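Local coordinates for protein luciferase-like monooxygenase (Streptomyces bottropensis, PDB 4US5) that probably acts as a flavin-dependent monooxygenase of the bacterial luciferase family, inserting an oxygen atom from molecular oxygen into an organic substrate, at residues B[33-38]-B[71-76]; B[38-43]-B[327-332]; B[187-192]-B[222-227]; B[197-202]-B[281-286]. One frame throughout, in Å; residues are numbered along the deposited sequence.

Interaction 1: residues B[33-38]-B[71-76]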
loop_
_atom_site.group_PDB
_atom_site.type_symbol
_atom_site.label_atom_id
_atom_site.label_comp_id
_atom_site.label_asym_id
_atom_site.label_seq_id
_atom_site.Cartn_x
_atom_site.Cartn_y
_atom_site.Cartn_z
ATOM N N ARG B 33 -15.430 7.018 7.057
ATOM C CA ARG B 33 -16.627 6.314 7.536
ATOM C C ARG B 33 -17.846 7.256 7.538
ATOM O O ARG B 33 -18.930 6.897 7.062
ATOM C CB ARG B 33 -16.398 5.767 8.933
ATOM C CG ARG B 33 -15.447 4.583 9.026
ATOM C CD ARG B 33 -15.460 4.175 10.507
ATOM N NE ARG B 33 -14.493 3.170 10.890
ATOM C CZ ARG B 33 -13.510 3.374 11.752
ATOM N NH1 ARG B 33 -13.325 4.574 12.296
ATOM N NH2 ARG B 33 -12.695 2.375 12.050
ATOM N N LEU B 34 -17.638 8.485 7.989
ATOM C CA LEU B 34 -18.719 9.496 7.958
ATOM C C LEU B 34 -19.165 9.781 6.543
ATOM O O LEU B 34 -20.370 9.757 6.234
ATOM C CB LEU B 34 -18.296 10.756 8.671
ATOM C CG LEU B 34 -19.344 11.883 8.693
ATOM C CD1 LEU B 34 -20.606 11.427 9.466
ATOM C CD2 LEU B 34 -18.783 13.107 9.324
ATOM N N ALA B 35 -18.192 10.025 5.668
ATOM C CA ALA B 35 -18.482 10.318 4.284
ATOM C C ALA B 35 -19.199 9.172 3.601
ATOM O O ALA B 35 -20.120 9.378 2.784
ATOM C CB ALA B 35 -17.195 10.683 3.558
ATOM N N ASP B 36 -18.822 7.941 3.944
ATOM C CA ASP B 36 -19.506 6.777 3.423
ATOM C C ASP B 36 -20.987 6.809 3.855
ATOM O O ASP B 36 -21.893 6.702 2.997
ATOM C CB ASP B 36 -18.802 5.505 3.950
ATOM C CG ASP B 36 -19.309 4.212 3.333
ATOM O OD1 ASP B 36 -19.623 4.157 2.151
ATOM O OD2 ASP B 36 -19.286 3.194 4.068
ATOM N N ARG B 37 -21.226 6.966 5.134
ATOM C CA ARG B 37 -22.609 6.976 5.688
ATOM C C ARG B 37 -23.445 8.114 5.119
ATOM O O ARG B 37 -24.624 7.940 4.883
ATOM C CB ARG B 37 -22.571 7.106 7.203
ATOM C CG ARG B 37 -22.097 5.797 7.837
ATOM C CD ARG B 37 -22.250 5.751 9.332
ATOM N NE ARG B 37 -21.784 6.990 9.991
ATOM C CZ ARG B 37 -20.523 7.195 10.421
ATOM N NH1 ARG B 37 -19.583 6.257 10.282
ATOM N NH2 ARG B 37 -20.205 8.332 11.025
ATOM N N LEU B 38 -22.833 9.272 4.917
ATOM C CA LEU B 38 -23.573 10.467 4.478
ATOM C C LEU B 38 -23.895 10.524 2.997
ATOM O O LEU B 38 -24.716 11.337 2.591
ATOM C CB LEU B 38 -22.813 11.731 4.870
ATOM C CG LEU B 38 -22.772 12.049 6.355
ATOM C CD1 LEU B 38 -21.891 13.264 6.585
ATOM C CD2 LEU B 38 -24.169 12.287 6.916
ATOM N N SER B 71 -18.144 0.847 2.729
ATOM C CA SER B 71 -18.850 -0.073 1.854
ATOM C C SER B 71 -19.271 0.490 0.546
ATOM O O SER B 71 -19.254 -0.221 -0.450
ATOM C CB SER B 71 -20.120 -0.610 2.556
ATOM O OG SER B 71 -19.744 -1.277 3.741
ATOM N N GLY B 72 -19.765 1.721 0.537
ATOM C CA GLY B 72 -20.358 2.275 -0.698
ATOM C C GLY B 72 -19.522 3.327 -1.426
ATOM O O GLY B 72 -19.496 3.378 -2.630
ATOM N N ILE B 73 -18.877 4.176 -0.666
ATOM C CA ILE B 73 -18.022 5.236 -1.234
ATOM C C ILE B 73 -16.899 4.622 -2.044
ATOM O O ILE B 73 -16.314 3.611 -1.653
ATOM C CB ILE B 73 -17.523 6.131 -0.090
ATOM C CG1 ILE B 73 -17.013 7.499 -0.602
ATOM C CG2 ILE B 73 -16.471 5.434 0.767
ATOM C CD1 ILE B 73 -16.880 8.494 0.518
ATOM N N ARG B 74 -16.562 5.234 -3.170
ATOM C CA ARG B 74 -15.364 4.865 -3.889
ATOM C C ARG B 74 -14.143 5.397 -3.097
ATOM O O ARG B 74 -14.274 6.338 -2.317
ATOM C CB ARG B 74 -15.373 5.453 -5.292
ATOM C CG ARG B 74 -16.523 4.913 -6.175
ATOM C CD ARG B 74 -16.421 5.431 -7.599
ATOM N NE ARG B 74 -15.216 4.927 -8.229
ATOM C CZ ARG B 74 -15.067 3.687 -8.725
ATOM N NH1 ARG B 74 -16.088 2.829 -8.756
ATOM N NH2 ARG B 74 -13.906 3.306 -9.182
ATOM N N VAL B 75 -13.028 4.697 -3.203
ATOM C CA VAL B 75 -11.796 5.078 -2.478
ATOM C C VAL B 75 -10.662 5.038 -3.420
ATOM O O VAL B 75 -10.547 4.126 -4.277
ATOM C CB VAL B 75 -11.524 4.133 -1.289
ATOM C CG1 VAL B 75 -10.456 4.681 -0.400
ATOM C CG2 VAL B 75 -12.783 3.902 -0.469
ATOM N N GLY B 76 -9.781 6.035 -3.346
ATOM C CA GLY B 76 -8.668 6.071 -4.251
ATOM C C GLY B 76 -7.658 7.155 -3.971
ATOM O O GLY B 76 -7.702 7.815 -2.910
#
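OD1 of D36 is the best-held polar atom here, gripped by two backbone N-H groups. G72 N reaches it on the syn lone pair at 2.9 Å, with a bent N-H...O angle of 146°. I73 N also lies 2.9 Å from D36 OD1 but comes in above the carboxylate plane, and its bond is straighter. The other oxygen, D36 OD2, takes a third bond from S71 N at 2.9 Å, again from above the plane. Three consecutive amides thus wrap one buried carboxylate, and they probably help to stabilise its negative charge. CG stands anti to the backbone N of D36 (chi1 -172°), which swings the carboxylate across to the turn. An alanine here would remove the carboxylate that takes these three bonds, and the turn into the strand would probably be less firmly held. Beside the carboxylate the contact is apolar. I73 points at the helix, and its CD1 rests on A35 CB at 3.8 Å, while CG2 packs against D36 CB. The carboxylate therefore ties the last turns of helix 21-38 to the loop before strand 74-81. Y40 adds to the packing round A35 and I73, and F43 of strand 42-45 also touches I73.

Interaction 2: residues B[38-43]-B[327-332]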
loop_
_atom_site.group_PDB
_atom_site.type_symbol
_atom_site.label_atom_id
_atom_site.label_comp_id
_atom_site.label_asym_id
_atom_site.label_seq_id
_atom_site.Cartn_x
_atom_site.Cartn_y
_atom_site.Cartn_z
ATOM N N LEU B 38 -22.833 9.272 4.917
ATOM C CA LEU B 38 -23.573 10.467 4.478
ATOM C C LEU B 38 -23.895 10.524 2.997
ATOM O O LEU B 38 -24.716 11.337 2.591
ATOM C CB LEU B 38 -22.813 11.731 4.870
ATOM C CG LEU B 38 -22.772 12.049 6.355
ATOM C CD1 LEU B 38 -21.891 13.264 6.585
ATOM C CD2 LEU B 38 -24.169 12.287 6.916
ATOM N N GLY B 39 -23.257 9.708 2.195
ATOM C CA GLY B 39 -23.519 9.640 0.767
ATOM C C GLY B 39 -22.562 10.401 -0.117
ATOM O O GLY B 39 -22.887 10.733 -1.246
ATOM N N TYR B 40 -21.355 10.692 0.381
ATOM C CA TYR B 40 -20.310 11.205 -0.521
ATOM C C TYR B 40 -19.973 10.158 -1.587
ATOM O O TYR B 40 -20.049 8.943 -1.337
ATOM C CB TYR B 40 -19.069 11.646 0.293
ATOM C CG TYR B 40 -19.238 12.957 1.046
ATOM C CD1 TYR B 40 -19.990 13.042 2.190
ATOM C CD2 TYR B 40 -18.550 14.104 0.636
ATOM C CE1 TYR B 40 -20.122 14.251 2.878
ATOM C CE2 TYR B 40 -18.665 15.313 1.301
ATOM C CZ TYR B 40 -19.454 15.394 2.412
ATOM O OH TYR B 40 -19.596 16.566 3.086
ATOM N N GLU B 41 -19.591 10.610 -2.768
ATOM C CA GLU B 41 -19.337 9.726 -3.910
ATOM C C GLU B 41 -18.023 8.963 -3.820
ATOM O O GLU B 41 -17.988 7.759 -4.082
ATOM C CB GLU B 41 -19.323 10.490 -5.242
ATOM C CG GLU B 41 -20.576 11.244 -5.537
ATOM C CD GLU B 41 -21.796 10.367 -5.692
ATOM O OE1 GLU B 41 -21.657 9.229 -6.248
ATOM O OE2 GLU B 41 -22.854 10.803 -5.174
ATOM N N ARG B 42 -16.936 9.684 -3.502
ATOM C CA ARG B 42 -15.587 9.103 -3.429
ATOM C C ARG B 42 -14.764 9.786 -2.351
ATOM O O ARG B 42 -15.034 10.925 -1.961
ATOM C CB ARG B 42 -14.850 9.142 -4.772
ATOM C CG ARG B 42 -14.417 10.531 -5.265
ATOM C CD ARG B 42 -14.135 10.552 -6.760
ATOM N NE ARG B 42 -15.360 10.494 -7.570
ATOM C CZ ARG B 42 -15.628 9.568 -8.500
ATOM N NH1 ARG B 42 -14.805 8.545 -8.730
ATOM N NH2 ARG B 42 -16.748 9.653 -9.200
ATOM N N PHE B 43 -13.745 9.080 -1.898
ATOM C CA PHE B 43 -12.836 9.561 -0.876
ATOM C C PHE B 43 -11.441 9.372 -1.464
ATOM O O PHE B 43 -11.003 8.235 -1.691
ATOM C CB PHE B 43 -13.000 8.735 0.389
ATOM C CG PHE B 43 -12.224 9.283 1.582
ATOM C CD1 PHE B 43 -10.867 9.020 1.731
ATOM C CD2 PHE B 43 -12.844 10.074 2.516
ATOM C CE1 PHE B 43 -10.172 9.527 2.793
ATOM C CE2 PHE B 43 -12.153 10.567 3.590
ATOM C CZ PHE B 43 -10.814 10.285 3.733
ATOM N N ARG B 327 -20.587 17.227 7.629
ATOM C CA ARG B 327 -21.986 16.920 7.933
ATOM C C ARG B 327 -22.917 18.011 7.409
ATOM O O ARG B 327 -23.902 17.733 6.762
ATOM C CB ARG B 327 -22.193 16.826 9.439
ATOM C CG ARG B 327 -21.836 15.508 10.017
ATOM C CD ARG B 327 -22.655 15.270 11.295
ATOM N NE ARG B 327 -22.042 14.258 12.108
ATOM C CZ ARG B 327 -22.352 12.969 12.030
ATOM N NH1 ARG B 327 -23.287 12.557 11.178
ATOM N NH2 ARG B 327 -21.723 12.086 12.811
ATOM N N LEU B 328 -22.561 19.244 7.675
ATOM C CA LEU B 328 -23.386 20.396 7.238
ATOM C C LEU B 328 -23.440 20.496 5.729
ATOM O O LEU B 328 -24.504 20.764 5.144
ATOM C CB LEU B 328 -22.850 21.693 7.828
ATOM C CG LEU B 328 -22.980 21.884 9.317
ATOM C CD1 LEU B 328 -22.165 23.083 9.749
ATOM C CD2 LEU B 328 -24.455 22.021 9.752
ATOM N N LEU B 329 -22.321 20.186 5.059
ATOM C CA LEU B 329 -22.307 20.175 3.604
ATOM C C LEU B 329 -23.206 19.087 2.988
ATOM O O LEU B 329 -23.894 19.327 1.997
ATOM C CB LEU B 329 -20.867 20.007 3.058
ATOM C CG LEU B 329 -19.954 21.201 3.132
ATOM C CD1 LEU B 329 -18.501 20.785 2.830
ATOM C CD2 LEU B 329 -20.439 22.256 2.149
ATOM N N ALA B 330 -23.159 17.885 3.541
ATOM C CA ALA B 330 -23.997 16.827 3.067
ATOM C C ALA B 330 -25.478 17.249 3.133
ATOM O O ALA B 330 -26.257 16.933 2.231
ATOM C CB ALA B 330 -23.792 15.568 3.885
ATOM N N GLU B 331 -25.856 17.864 4.231
ATOM C CA GLU B 331 -27.265 18.327 4.441
ATOM C C GLU B 331 -27.589 19.465 3.437
ATOM O O GLU B 331 -28.594 19.428 2.744
ATOM C CB GLU B 331 -27.423 18.819 5.877
ATOM C CG GLU B 331 -28.820 19.327 6.250
ATOM C CD GLU B 331 -28.886 19.946 7.665
ATOM O OE1 GLU B 331 -27.838 20.355 8.236
ATOM O OE2 GLU B 331 -30.013 20.044 8.203
ATOM N N ALA B 332 -26.666 20.397 3.278
ATOM C CA ALA B 332 -26.891 21.497 2.330
ATOM C C ALA B 332 -27.040 21.043 0.887
ATOM O O ALA B 332 -27.819 21.624 0.123
ATOM C CB ALA B 332 -25.774 22.519 2.449
#
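Segment 38-43 leaves the end of helix 21-38, turns at G39 and enters strand 42-45, while 327-332 is the last part of helix 319-332. The backbones come closest at L38 and A330, whose CA atoms lie 6.5 Å apart. G39 has a positive phi of 99° and closes the helix with a Schellman motif; at these angles a CB would jam against the carbonyl O of L38. No hydrogen bond joins the two segments, so side-chain packing carries the contact. L38 points at the second helix. Its CD1 branch settles beside the backbone at R327 CA, 3.9 Å away, and also meets A330 CB at 4.0 Å. The methyl of A330 is shared, for Y40 CE1 approaches it at 4.0 Å as well. Y40 carries CG anti to its carbonyl carbon (chi1 -75°), which brings the phenol to the helix, although its CB does not point there. The ring crosses the L329 side chain at about a right angle, with Y40 OH 3.7 Å from L329 CB. The hydroxyl is hydrogen-bonded to the carbonyl O of Y326, one turn earlier in the same helix as A330. L329 reaches on to V227 of strand 221-229. On the outside of a TIM barrel, the C-terminal helix packs on the end of helix 21-38 and on the turn that leads to the next parallel strand.

Interaction 3: residues B[187-192]-B[222-227]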
loop_
_atom_site.group_PDB
_atom_site.type_symbol
_atom_site.label_atom_id
_atom_site.label_comp_id
_atom_site.label_asym_id
_atom_site.label_seq_id
_atom_site.Cartn_x
_atom_site.Cartn_y
_atom_site.Cartn_z
ATOM N N PRO B 187 -11.246 11.338 -17.185
ATOM C CA PRO B 187 -11.903 12.110 -16.158
ATOM C C PRO B 187 -10.859 13.046 -15.514
ATOM O O PRO B 187 -9.693 12.695 -15.439
ATOM C CB PRO B 187 -12.389 11.041 -15.169
ATOM C CG PRO B 187 -12.467 9.781 -15.956
ATOM C CD PRO B 187 -11.372 9.883 -16.957
ATOM N N TYR B 188 -11.297 14.233 -15.089
ATOM C CA TYR B 188 -10.410 15.286 -14.724
ATOM C C TYR B 188 -10.884 15.980 -13.472
ATOM O O TYR B 188 -12.035 16.330 -13.378
ATOM C CB TYR B 188 -10.342 16.306 -15.866
ATOM C CG TYR B 188 -9.417 17.461 -15.640
ATOM C CD1 TYR B 188 -8.082 17.271 -15.444
ATOM C CD2 TYR B 188 -9.891 18.783 -15.695
ATOM C CE1 TYR B 188 -7.212 18.350 -15.291
ATOM C CE2 TYR B 188 -9.042 19.870 -15.507
ATOM C CZ TYR B 188 -7.706 19.653 -15.325
ATOM O OH TYR B 188 -6.844 20.708 -15.182
ATOM N N ALA B 189 -9.967 16.187 -12.526
ATOM C CA ALA B 189 -10.276 16.929 -11.320
ATOM C C ALA B 189 -9.359 18.134 -11.231
ATOM O O ALA B 189 -8.137 18.000 -11.167
ATOM C CB ALA B 189 -10.109 16.043 -10.112
ATOM N N TYR B 190 -9.950 19.322 -11.249
ATOM C CA TYR B 190 -9.192 20.576 -11.183
ATOM C C TYR B 190 -9.126 21.138 -9.787
ATOM O O TYR B 190 -10.161 21.389 -9.149
ATOM C CB TYR B 190 -9.800 21.657 -12.098
ATOM C CG TYR B 190 -8.945 22.903 -12.204
ATOM C CD1 TYR B 190 -7.918 22.980 -13.108
ATOM C CD2 TYR B 190 -9.175 24.003 -11.385
ATOM C CE1 TYR B 190 -7.129 24.132 -13.207
ATOM C CE2 TYR B 190 -8.398 25.148 -11.469
ATOM C CZ TYR B 190 -7.351 25.191 -12.383
ATOM O OH TYR B 190 -6.572 26.322 -12.473
ATOM N N ALA B 191 -7.916 21.434 -9.342
ATOM C CA ALA B 191 -7.696 22.044 -8.024
ATOM C C ALA B 191 -7.868 23.562 -8.012
ATOM O O ALA B 191 -6.890 24.316 -8.038
ATOM C CB ALA B 191 -6.311 21.653 -7.474
ATOM N N HIS B 192 -9.104 23.990 -7.832
ATOM C CA HIS B 192 -9.425 25.396 -7.762
ATOM C C HIS B 192 -8.674 26.081 -6.622
ATOM O O HIS B 192 -8.206 27.235 -6.765
ATOM C CB HIS B 192 -10.912 25.578 -7.592
ATOM C CG HIS B 192 -11.287 26.950 -7.188
ATOM N ND1 HIS B 192 -11.282 28.013 -8.063
ATOM C CD2 HIS B 192 -11.510 27.473 -5.960
ATOM C CE1 HIS B 192 -11.572 29.119 -7.401
ATOM N NE2 HIS B 192 -11.777 28.804 -6.133
ATOM N N ILE B 222 -14.508 17.076 -12.200
ATOM C CA ILE B 222 -14.653 17.314 -10.776
ATOM C C ILE B 222 -13.929 18.623 -10.459
ATOM O O ILE B 222 -12.844 18.880 -10.993
ATOM C CB ILE B 222 -13.982 16.158 -9.967
ATOM C CG1 ILE B 222 -14.869 14.923 -10.045
ATOM C CG2 ILE B 222 -13.731 16.561 -8.525
ATOM C CD1 ILE B 222 -14.334 13.727 -9.271
ATOM N N LEU B 223 -14.493 19.418 -9.565
ATOM C CA LEU B 223 -13.826 20.587 -9.052
ATOM C C LEU B 223 -13.388 20.355 -7.595
ATOM O O LEU B 223 -14.237 20.099 -6.743
ATOM C CB LEU B 223 -14.784 21.762 -9.108
ATOM C CG LEU B 223 -14.224 23.160 -8.949
ATOM C CD1 LEU B 223 -13.228 23.474 -10.048
ATOM C CD2 LEU B 223 -15.366 24.157 -8.944
ATOM N N SER B 224 -12.082 20.378 -7.342
ATOM C CA SER B 224 -11.570 20.271 -5.985
ATOM C C SER B 224 -11.487 21.627 -5.353
ATOM O O SER B 224 -10.875 22.554 -5.913
ATOM C CB SER B 224 -10.234 19.549 -5.942
ATOM O OG SER B 224 -10.408 18.258 -6.472
ATOM N N VAL B 225 -12.080 21.735 -4.180
ATOM C CA VAL B 225 -12.269 22.987 -3.480
ATOM C C VAL B 225 -11.984 22.773 -2.006
ATOM O O VAL B 225 -12.347 21.746 -1.452
ATOM C CB VAL B 225 -13.717 23.519 -3.613
ATOM C CG1 VAL B 225 -13.947 24.130 -4.986
ATOM C CG2 VAL B 225 -14.751 22.436 -3.325
ATOM N N VAL B 226 -11.360 23.767 -1.380
ATOM C CA VAL B 226 -11.328 23.868 0.047
ATOM C C VAL B 226 -12.614 24.514 0.533
ATOM O O VAL B 226 -13.081 25.561 -0.008
ATOM C CB VAL B 226 -10.127 24.691 0.524
ATOM C CG1 VAL B 226 -10.272 25.096 1.967
ATOM C CG2 VAL B 226 -8.858 23.922 0.336
ATOM N N VAL B 227 -13.236 23.881 1.520
ATOM C CA VAL B 227 -14.426 24.429 2.119
ATOM C C VAL B 227 -14.285 24.406 3.622
ATOM O O VAL B 227 -13.812 23.421 4.196
ATOM C CB VAL B 227 -15.677 23.628 1.739
ATOM C CG1 VAL B 227 -16.935 24.235 2.347
ATOM C CG2 VAL B 227 -15.793 23.502 0.233
#
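Backbone bonds form the first shell. I222 N donates to Y188 O at 2.8 Å, almost straight and in the carbonyl plane. Y190 N returns a bond to I222 O at 2.9 Å. S224 N then donates to Y190 O at 2.8 Å, but from above the carbonyl plane. A weak bond from H192 N to S224 O ends the ladder. H192 is the last residue of an inverse gamma turn centred on A191. The CA of A189 also lies 3.2 Å from I222 O as a CA-H...O contact. This is parallel pairing within a beta-alpha-beta unit of the TIM barrel; the segments 188-191 and 222-227 cross at -28°, and helix 199-209 makes the connection. A189, I222, A191 and S224 share one face of the sheet, where A189 CB meets I222 CB at 3.9 Å. Y190 and L223 occupy the other. L223 CG is anti to its backbone N (chi1 -165°), and CD1 reaches H192 CB at 4.0 Å. Farther out, helix 199-209 packs on Y190 and L223 through T199. The phenol oxygens are fixed by S177 for Y188 and by the carbonyl O of T195 for Y190. Both nitrogens of the H192 ring are also held, ND1 by T199 OG1 and NE2 by the carbonyl O of P284.

Interaction 4: residues B[197-202]-B[281-286]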
loop_
_atom_site.group_PDB
_atom_site.type_symbol
_atom_site.label_atom_id
_atom_site.label_comp_id
_atom_site.label_asym_id
_atom_site.label_seq_id
_atom_site.Cartn_x
_atom_site.Cartn_y
_atom_site.Cartn_z
ATOM N N GLN B 197 -6.876 31.332 -10.241
ATOM C CA GLN B 197 -6.841 32.288 -11.368
ATOM C C GLN B 197 -7.278 31.667 -12.705
ATOM O O GLN B 197 -7.724 32.383 -13.575
ATOM C CB GLN B 197 -5.450 32.940 -11.494
ATOM C CG GLN B 197 -4.331 31.977 -11.843
ATOM C CD GLN B 197 -3.569 31.482 -10.618
ATOM O OE1 GLN B 197 -4.161 31.168 -9.546
ATOM N NE2 GLN B 197 -2.250 31.401 -10.761
ATOM N N PHE B 198 -7.189 30.347 -12.862
ATOM C CA PHE B 198 -7.490 29.704 -14.137
ATOM C C PHE B 198 -8.614 28.672 -14.119
ATOM O O PHE B 198 -8.806 27.947 -15.081
ATOM C CB PHE B 198 -6.212 29.057 -14.683
ATOM C CG PHE B 198 -5.097 30.052 -14.963
ATOM C CD1 PHE B 198 -5.300 31.092 -15.847
ATOM C CD2 PHE B 198 -3.842 29.890 -14.410
ATOM C CE1 PHE B 198 -4.290 32.000 -16.128
ATOM C CE2 PHE B 198 -2.814 30.788 -14.694
ATOM C CZ PHE B 198 -3.047 31.848 -15.555
ATOM N N THR B 199 -9.366 28.611 -13.026
ATOM C CA THR B 199 -10.398 27.597 -12.896
ATOM C C THR B 199 -11.391 27.600 -14.051
ATOM O O THR B 199 -11.635 26.574 -14.682
ATOM C CB THR B 199 -11.165 27.786 -11.569
ATOM O OG1 THR B 199 -10.221 27.785 -10.483
ATOM C CG2 THR B 199 -12.184 26.661 -11.371
ATOM N N ARG B 200 -11.985 28.756 -14.326
ATOM C CA ARG B 200 -12.964 28.838 -15.395
ATOM C C ARG B 200 -12.375 28.430 -16.742
ATOM O O ARG B 200 -12.955 27.597 -17.461
ATOM C CB ARG B 200 -13.569 30.248 -15.453
ATOM C CG ARG B 200 -14.589 30.412 -16.575
ATOM C CD ARG B 200 -15.134 31.810 -16.577
ATOM N NE ARG B 200 -16.067 32.081 -15.473
ATOM C CZ ARG B 200 -17.350 31.752 -15.463
ATOM N NH1 ARG B 200 -17.888 31.070 -16.451
ATOM N NH2 ARG B 200 -18.108 32.099 -14.454
ATOM N N GLU B 201 -11.220 28.955 -17.076
ATOM C CA GLU B 201 -10.584 28.636 -18.362
ATOM C C GLU B 201 -10.240 27.162 -18.471
ATOM O O GLU B 201 -10.467 26.531 -19.520
ATOM C CB GLU B 201 -9.320 29.489 -18.600
ATOM C CG GLU B 201 -8.616 29.192 -19.914
ATOM C CD GLU B 201 -7.321 29.963 -20.138
ATOM O OE1 GLU B 201 -6.979 30.859 -19.342
ATOM O OE2 GLU B 201 -6.642 29.670 -21.136
ATOM N N ALA B 202 -9.664 26.606 -17.407
ATOM C CA ALA B 202 -9.270 25.207 -17.398
ATOM C C ALA B 202 -10.448 24.277 -17.605
ATOM O O ALA B 202 -10.372 23.378 -18.426
ATOM C CB ALA B 202 -8.525 24.859 -16.106
ATOM N N PHE B 281 -9.663 36.756 -7.011
ATOM C CA PHE B 281 -9.981 35.948 -8.165
ATOM C C PHE B 281 -11.483 36.058 -8.397
ATOM O O PHE B 281 -12.212 36.608 -7.587
ATOM C CB PHE B 281 -9.584 34.483 -7.917
ATOM C CG PHE B 281 -8.175 34.318 -7.411
ATOM C CD1 PHE B 281 -7.096 34.476 -8.270
ATOM C CD2 PHE B 281 -7.928 34.094 -6.053
ATOM C CE1 PHE B 281 -5.798 34.363 -7.814
ATOM C CE2 PHE B 281 -6.627 33.954 -5.599
ATOM C CZ PHE B 281 -5.560 34.074 -6.482
ATOM N N GLU B 282 -11.949 35.466 -9.476
ATOM C CA GLU B 282 -13.376 35.424 -9.720
ATOM C C GLU B 282 -14.103 34.786 -8.517
ATOM O O GLU B 282 -15.107 35.303 -8.023
ATOM C CB GLU B 282 -13.673 34.657 -10.995
ATOM C CG GLU B 282 -15.173 34.535 -11.225
ATOM C CD GLU B 282 -15.551 33.861 -12.512
ATOM O OE1 GLU B 282 -14.683 33.233 -13.170
ATOM O OE2 GLU B 282 -16.745 33.924 -12.818
ATOM N N TRP B 283 -13.600 33.638 -8.073
ATOM C CA TRP B 283 -14.167 32.920 -6.959
ATOM C C TRP B 283 -13.157 32.878 -5.825
ATOM O O TRP B 283 -11.955 32.808 -6.075
ATOM C CB TRP B 283 -14.559 31.501 -7.371
ATOM C CG TRP B 283 -15.581 31.455 -8.449
ATOM C CD1 TRP B 283 -16.791 32.070 -8.452
ATOM C CD2 TRP B 283 -15.493 30.729 -9.670
ATOM N NE1 TRP B 283 -17.467 31.790 -9.591
ATOM C CE2 TRP B 283 -16.698 30.950 -10.363
ATOM C CE3 TRP B 283 -14.533 29.896 -10.247
ATOM C CZ2 TRP B 283 -16.961 30.377 -11.611
ATOM C CZ3 TRP B 283 -14.821 29.305 -11.469
ATOM C CH2 TRP B 283 -16.019 29.564 -12.135
ATOM N N PRO B 284 -13.640 32.842 -4.568
ATOM C CA PRO B 284 -12.657 32.814 -3.474
ATOM C C PRO B 284 -11.782 31.557 -3.567
ATOM O O PRO B 284 -12.291 30.483 -3.889
ATOM C CB PRO B 284 -13.527 32.802 -2.206
ATOM C CG PRO B 284 -14.905 32.459 -2.644
ATOM C CD PRO B 284 -15.027 32.771 -4.098
ATOM N N ARG B 285 -10.512 31.675 -3.223
ATOM C CA ARG B 285 -9.633 30.520 -3.249
ATOM C C ARG B 285 -10.168 29.401 -2.326
ATOM O O ARG B 285 -10.201 28.214 -2.699
ATOM C CB ARG B 285 -8.230 30.886 -2.807
ATOM C CG ARG B 285 -7.265 29.700 -2.901
ATOM C CD ARG B 285 -5.970 29.953 -2.200
ATOM N NE ARG B 285 -5.142 30.911 -2.941
ATOM C CZ ARG B 285 -4.358 30.591 -3.959
ATOM N NH1 ARG B 285 -4.296 29.361 -4.402
ATOM N NH2 ARG B 285 -3.659 31.528 -4.559
ATOM N N TYR B 286 -10.547 29.805 -1.125
ATOM C CA TYR B 286 -11.110 28.917 -0.127
ATOM C C TYR B 286 -12.524 29.402 0.183
ATOM O O TYR B 286 -12.758 30.601 0.406
ATOM C CB TYR B 286 -10.271 28.962 1.153
ATOM C CG TYR B 286 -8.810 28.635 0.963
ATOM C CD1 TYR B 286 -8.385 27.699 0.036
ATOM C CD2 TYR B 286 -7.841 29.253 1.749
ATOM C CE1 TYR B 286 -7.049 27.385 -0.095
ATOM C CE2 TYR B 286 -6.494 28.938 1.619
ATOM C CZ TYR B 286 -6.105 28.027 0.695
ATOM O OH TYR B 286 -4.795 27.701 0.546
HETATM O O HOH W 1 -2.728 30.961 -7.259
#
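R200 grips the carboxylate of E282 side-on in a two-bond salt bridge. R200 NE donates to E282 OE1 at 2.9 Å, and R200 NH2 to E282 OE2 at 2.8 Å. Both acceptors use their syn lone pairs, and the two flat groups are 24° apart, nearly coplanar. The arginine bends at chi3 (-73°) to meet an extended glutamate. A water links Q197 OE1, to which it donates, with R285 NH2. Against the salt bridge lies the indole of W283. Its CZ2 is 3.5 Å from R200 NH2, and CH2 sits over one face of the guanidinium, the planes 37° apart. The carboxylate carbon of E282 rests over a face of the indole. T199 CG2 meets the indole edge at W283 CZ3, 3.7 Å away. An alanine here would remove the indole, and R200, E282 and T199 would probably be held less firmly. Q197 lies alongside F281, with its CB 3.9 Å from F281 CD1. Helix 291-305 backs the indole through M301 and A304. The N-terminal turn of helix 199-209, with F198 at the N-cap position, is thereby joined to the loop before strand 286-289, a link between the start of one barrel helix and the loop that leads into a later strand of the TIM barrel.

How the interactions relate
From the N terminus, helix 21-38 comes first. Interaction 1 closes the stretch that holds strand 42-45 and helix 59-68. Interaction 2 starts at L38, which both share, and closes a far longer loop to the C-terminal helix 319-332, so the two cross along the chain. Strands 42-45 and 74-81 are neighbours in the barrel sheet. Interactions 3 and 4 both lie inside the loop of interaction 2 and come after interaction 1. They cross each other: helix 199-209 follows the first strand of interaction 3 in the chain and precedes the second, and they touch through H192 and Y190. Interactions 2 and 3 touch where R42 meets I222 and L329 meets V227. Interactions 1 and 4 lie on opposite sides of the chain's centre.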